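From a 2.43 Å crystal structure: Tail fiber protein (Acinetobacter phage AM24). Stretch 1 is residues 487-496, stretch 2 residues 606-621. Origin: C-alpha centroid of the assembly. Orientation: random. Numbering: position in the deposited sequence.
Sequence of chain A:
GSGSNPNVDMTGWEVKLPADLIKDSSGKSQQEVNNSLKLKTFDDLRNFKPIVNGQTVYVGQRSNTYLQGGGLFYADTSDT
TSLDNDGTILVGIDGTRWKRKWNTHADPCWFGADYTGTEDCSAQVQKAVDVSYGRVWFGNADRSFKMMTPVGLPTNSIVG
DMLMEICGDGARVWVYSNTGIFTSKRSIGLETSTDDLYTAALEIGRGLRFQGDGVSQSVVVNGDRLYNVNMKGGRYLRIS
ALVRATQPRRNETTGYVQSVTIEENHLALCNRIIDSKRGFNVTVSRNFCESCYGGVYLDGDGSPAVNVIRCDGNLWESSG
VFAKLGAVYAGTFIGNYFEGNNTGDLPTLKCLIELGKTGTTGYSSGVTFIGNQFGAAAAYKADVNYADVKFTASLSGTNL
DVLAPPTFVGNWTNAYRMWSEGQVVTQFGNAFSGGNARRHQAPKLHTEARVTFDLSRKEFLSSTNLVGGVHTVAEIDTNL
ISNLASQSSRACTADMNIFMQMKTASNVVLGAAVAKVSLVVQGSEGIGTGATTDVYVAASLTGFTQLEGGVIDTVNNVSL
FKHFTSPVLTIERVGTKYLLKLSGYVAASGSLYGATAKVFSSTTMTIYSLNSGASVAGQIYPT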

# COMPACT_ATOMS: atom_id res chain seq x y z
N GLN A 487 -3.26 41.24 3.39
CA GLN A 487 -2.05 42.04 3.18
C GLN A 487 -0.81 41.29 3.61
O GLN A 487 0.23 41.35 2.94
CB GLN A 487 -2.16 43.37 3.93
CG GLN A 487 -3.00 44.42 3.22
CD GLN A 487 -3.16 45.69 4.03
OE1 GLN A 487 -2.91 45.70 5.24
NE2 GLN A 487 -3.58 46.77 3.38
N SER A 488 -0.88 40.55 4.72
CA SER A 488 0.29 39.89 5.27
C SER A 488 0.79 38.74 4.39
O SER A 488 1.92 38.29 4.58
CB SER A 488 -0.00 39.38 6.68
OG SER A 488 -1.20 38.62 6.70
N SER A 489 -0.01 38.26 3.45
CA SER A 489 0.40 37.17 2.57
C SER A 489 1.17 37.62 1.34
O SER A 489 1.73 36.78 0.64
CB SER A 489 -0.82 36.36 2.11
OG SER A 489 -1.78 36.24 3.13
N ARG A 490 1.22 38.93 1.06
CA ARG A 490 1.69 39.38 -0.24
C ARG A 490 3.21 39.45 -0.31
O ARG A 490 3.82 38.94 -1.26
CB ARG A 490 1.08 40.74 -0.57
CG ARG A 490 -0.44 40.75 -0.50
CD ARG A 490 -1.04 41.80 -1.42
NE ARG A 490 -2.50 41.78 -1.38
CZ ARG A 490 -3.24 42.73 -0.81
NH1 ARG A 490 -2.66 43.77 -0.23
NH2 ARG A 490 -4.56 42.62 -0.81
N ALA A 491 3.85 40.08 0.68
CA ALA A 491 5.27 40.38 0.60
C ALA A 491 6.11 39.11 0.51
O ALA A 491 5.74 38.05 1.04
CB ALA A 491 5.71 41.21 1.81
N CYS A 492 7.25 39.22 -0.16
CA CYS A 492 8.19 38.12 -0.29
C CYS A 492 9.50 38.67 -0.83
O CYS A 492 9.59 39.82 -1.26
CB CYS A 492 7.65 37.01 -1.20
SG CYS A 492 7.28 37.54 -2.89
N THR A 493 10.53 37.83 -0.78
CA THR A 493 11.81 38.10 -1.43
C THR A 493 12.17 36.91 -2.30
O THR A 493 11.58 35.83 -2.18
CB THR A 493 12.92 38.38 -0.40
OG1 THR A 493 13.01 37.29 0.52
CG2 THR A 493 12.62 39.66 0.36
N ALA A 494 13.13 37.11 -3.19
CA ALA A 494 13.43 36.11 -4.20
C ALA A 494 14.77 36.39 -4.85
O ALA A 494 15.25 37.53 -4.87
CB ALA A 494 12.33 36.04 -5.27
N ASP A 495 15.37 35.33 -5.39
CA ASP A 495 16.54 35.40 -6.25
C ASP A 495 16.14 35.09 -7.69
O ASP A 495 15.13 34.43 -7.95
CB ASP A 495 17.62 34.41 -5.80
CG ASP A 495 18.19 34.74 -4.43
OD1 ASP A 495 18.00 35.88 -3.96
OD2 ASP A 495 18.82 33.84 -3.84
N MSE A 496 16.94 35.59 -8.63
CA MSE A 496 16.70 35.34 -10.05
C MSE A 496 17.97 34.87 -10.75
O MSE A 496 19.01 35.53 -10.68
CB MSE A 496 16.18 36.60 -10.74
CG MSE A 496 14.71 36.89 -10.51
SE MSE A 496 14.14 38.49 -11.49
CE MSE A 496 13.75 37.68 -13.22
N THR A 606 14.24 31.61 -7.19
CA THR A 606 14.23 31.01 -5.85
C THR A 606 13.50 31.99 -4.94
O THR A 606 14.07 33.01 -4.54
CB THR A 606 15.66 30.74 -5.35
OG1 THR A 606 16.38 29.95 -6.30
CG2 THR A 606 15.64 30.02 -4.01
N ILE A 607 12.24 31.70 -4.61
CA ILE A 607 11.40 32.63 -3.85
C ILE A 607 11.42 32.25 -2.38
O ILE A 607 11.16 31.09 -2.02
CB ILE A 607 9.96 32.64 -4.39
CG1 ILE A 607 9.94 33.07 -5.86
CG2 ILE A 607 9.07 33.54 -3.54
CD1 ILE A 607 8.87 32.39 -6.69
N TYR A 608 11.72 33.23 -1.52
CA TYR A 608 11.69 33.06 -0.07
C TYR A 608 10.39 33.67 0.43
O TYR A 608 10.26 34.90 0.52
CB TYR A 608 12.92 33.70 0.57
CG TYR A 608 14.21 33.30 -0.10
CD1 TYR A 608 14.86 32.11 0.25
CD2 TYR A 608 14.78 34.09 -1.08
CE1 TYR A 608 16.04 31.73 -0.36
CE2 TYR A 608 15.96 33.73 -1.70
CZ TYR A 608 16.59 32.55 -1.34
OH TYR A 608 17.77 32.19 -1.96
N SER A 609 9.42 32.82 0.76
CA SER A 609 8.07 33.29 1.03
C SER A 609 7.86 33.76 2.47
O SER A 609 6.84 34.42 2.73
CB SER A 609 7.05 32.19 0.72
OG SER A 609 7.41 31.50 -0.46
N LEU A 610 8.77 33.46 3.38
CA LEU A 610 8.58 33.83 4.78
C LEU A 610 8.35 35.33 4.90
O LEU A 610 9.19 36.13 4.47
CB LEU A 610 9.80 33.41 5.61
CG LEU A 610 9.64 33.56 7.13
CD1 LEU A 610 8.45 32.76 7.62
CD2 LEU A 610 10.91 33.12 7.84
N ASN A 611 7.21 35.71 5.47
CA ASN A 611 6.90 37.11 5.73
C ASN A 611 6.16 37.17 7.07
O ASN A 611 6.25 36.25 7.89
CB ASN A 611 6.11 37.73 4.57
CG ASN A 611 4.83 36.96 4.25
OD1 ASN A 611 4.29 36.24 5.08
ND2 ASN A 611 4.33 37.13 3.02
N SER A 612 5.43 38.26 7.30
CA SER A 612 4.67 38.43 8.53
C SER A 612 3.38 37.62 8.56
O SER A 612 2.77 37.52 9.63
CB SER A 612 4.35 39.91 8.75
OG SER A 612 5.48 40.62 9.21
N GLY A 613 2.96 37.06 7.43
CA GLY A 613 1.76 36.27 7.35
C GLY A 613 2.05 34.79 7.24
O GLY A 613 3.16 34.31 7.48
N ALA A 614 1.01 34.05 6.84
CA ALA A 614 1.10 32.60 6.72
C ALA A 614 1.45 32.15 5.31
O ALA A 614 1.15 31.01 4.94
CB ALA A 614 -0.22 31.96 7.17
N SER A 615 2.09 33.01 4.52
CA SER A 615 2.42 32.65 3.15
C SER A 615 3.50 31.57 3.13
O SER A 615 4.55 31.71 3.77
CB SER A 615 2.89 33.88 2.38
OG SER A 615 3.34 33.53 1.08
N VAL A 616 3.24 30.49 2.40
CA VAL A 616 4.24 29.45 2.19
C VAL A 616 4.82 29.48 0.78
O VAL A 616 5.91 28.91 0.58
CB VAL A 616 3.67 28.05 2.52
CG1 VAL A 616 3.52 27.88 4.02
CG2 VAL A 616 2.34 27.84 1.82
N ALA A 617 4.16 30.12 -0.18
CA ALA A 617 4.68 30.26 -1.54
C ALA A 617 4.44 31.69 -2.02
O ALA A 617 3.30 32.06 -2.30
CB ALA A 617 4.03 29.26 -2.49
N GLY A 618 5.51 32.47 -2.14
CA GLY A 618 5.41 33.80 -2.71
C GLY A 618 4.90 33.79 -4.14
O GLY A 618 5.38 33.01 -4.97
N GLN A 619 3.95 34.65 -4.46
CA GLN A 619 3.26 34.61 -5.74
C GLN A 619 3.91 35.49 -6.81
O GLN A 619 3.28 35.76 -7.84
CB GLN A 619 1.79 35.00 -5.55
CG GLN A 619 0.96 33.93 -4.84
CD GLN A 619 1.17 32.53 -5.42
OE1 GLN A 619 0.65 32.19 -6.48
NE2 GLN A 619 1.94 31.72 -4.71
N ILE A 620 5.15 35.94 -6.59
CA ILE A 620 5.93 36.51 -7.68
C ILE A 620 6.35 35.38 -8.62
O ILE A 620 6.63 34.26 -8.18
CB ILE A 620 7.15 37.29 -7.15
CG1 ILE A 620 7.82 38.09 -8.26
CG2 ILE A 620 8.17 36.34 -6.51
CD1 ILE A 620 7.19 39.45 -8.48
N TYR A 621 6.39 35.67 -9.92
CA TYR A 621 6.70 34.63 -10.90
C TYR A 621 7.24 35.28 -12.16
O TYR A 621 6.89 36.43 -12.46
CB TYR A 621 5.46 33.78 -11.23
CG TYR A 621 4.35 34.53 -11.93
CD1 TYR A 621 3.42 35.26 -11.22
CD2 TYR A 621 4.23 34.50 -13.32
CE1 TYR A 621 2.40 35.95 -11.86
CE2 TYR A 621 3.22 35.19 -13.97
CZ TYR A 621 2.30 35.91 -13.23
OH TYR A 621 1.29 36.59 -13.86
O HOH W 1 -1.18 35.70 6.04
O HOH W 2 3.89 39.91 5.43
O HOH W 3 1.67 34.24 -0.74
O HOH W 4 3.03 36.34 -2.26
O HOH W 5 5.42 35.39 0.90
O HOH W 6 11.22 36.22 2.66

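Side-chain conformation is often best read backward from the contact it serves, and the packing of residues 487-496 against residues 606-621 of this phage tail fiber protein illustrates the principle well. Two segments more than a hundred residues apart in sequence meet as a short antiparallel ladder that gives way to a contact outside the strands, and each part asks something different of its side chains.

In the ladder the backbone does the joining. Thr 493 and Tyr 608 form a hydrogen-bonded pair, with Tyr 608 N to Thr 493 O at 2.7 Å and Thr 493 N to Tyr 608 O at 3.2 Å; Asp 495 and Thr 606 form the next, with Asp 495 N to Thr 606 O at 2.8 Å and Thr 606 N to Asp 495 O at 3.1 Å. Between them lies the non-hydrogen-bonded pair of Ala 494 and Ile 607, whose CA atoms approach to 4.0 Å, and Ala 494 CA comes within 3.2 Å of Thr 606 O in a CA-H...O contact.

The alternation of the strands places Thr 493, Asp 495, Thr 606 and Tyr 608 on one face. Here Tyr 608, with chi1 at -49° (m) and chi2 at -84°, reaches past its direct partner along the ladder, so that its hydroxyl donates to the carboxylate of Asp 495, itself an m rotamer: OH to OD2 is 2.7 Å. The carboxylate oxygen lies at the ring edge, near the ring plane, as suits a phenolic donor. Thr 493, in the p rotamer, holds OG1 3.6 Å from Tyr 608 CB and donates it to a water 3.0 Å away, which in turn donates to Tyr 608 O.

On the other face, which carries Ala 494 and Ile 607, the contact is apolar. Ala 494 CB rests 3.9 Å from Ile 607 CG1. The p rotamer of Cys 492 brings SG to 3.9 Å from CG2 of Ile 620, a t rotamer whose CA-to-CB bond points toward the first stretch. Gly 618 belongs to this packing through what it lacks: an ideal CB would sit 3.0 Å from Cys 492 CB and clash with Ile 607 CG2 at 2.6 Å.

Beyond the ladder, Asn 611 takes over. Its CA-to-CB bond points toward the first stretch, and with chi1 at 56° (p) and chi2 at 22° the amide is used at both ends: ND2 donates to Ala 491 O at 2.6 Å, while OD1 accepts from Gly 613 N at 2.8 Å within its own loop. At Gly 613 a CB would fall 2.4 Å from Ser 488 O, so the close approach of the backbones depends on its absence.

Water completes the joint. Ser 615, in the t rotamer, directs OG between two waters, accepting from one at 2.6 Å and donating to the other at 2.8 Å; the first also lies 2.9 Å from Ser 489 O; the second donates to Ala 491 O.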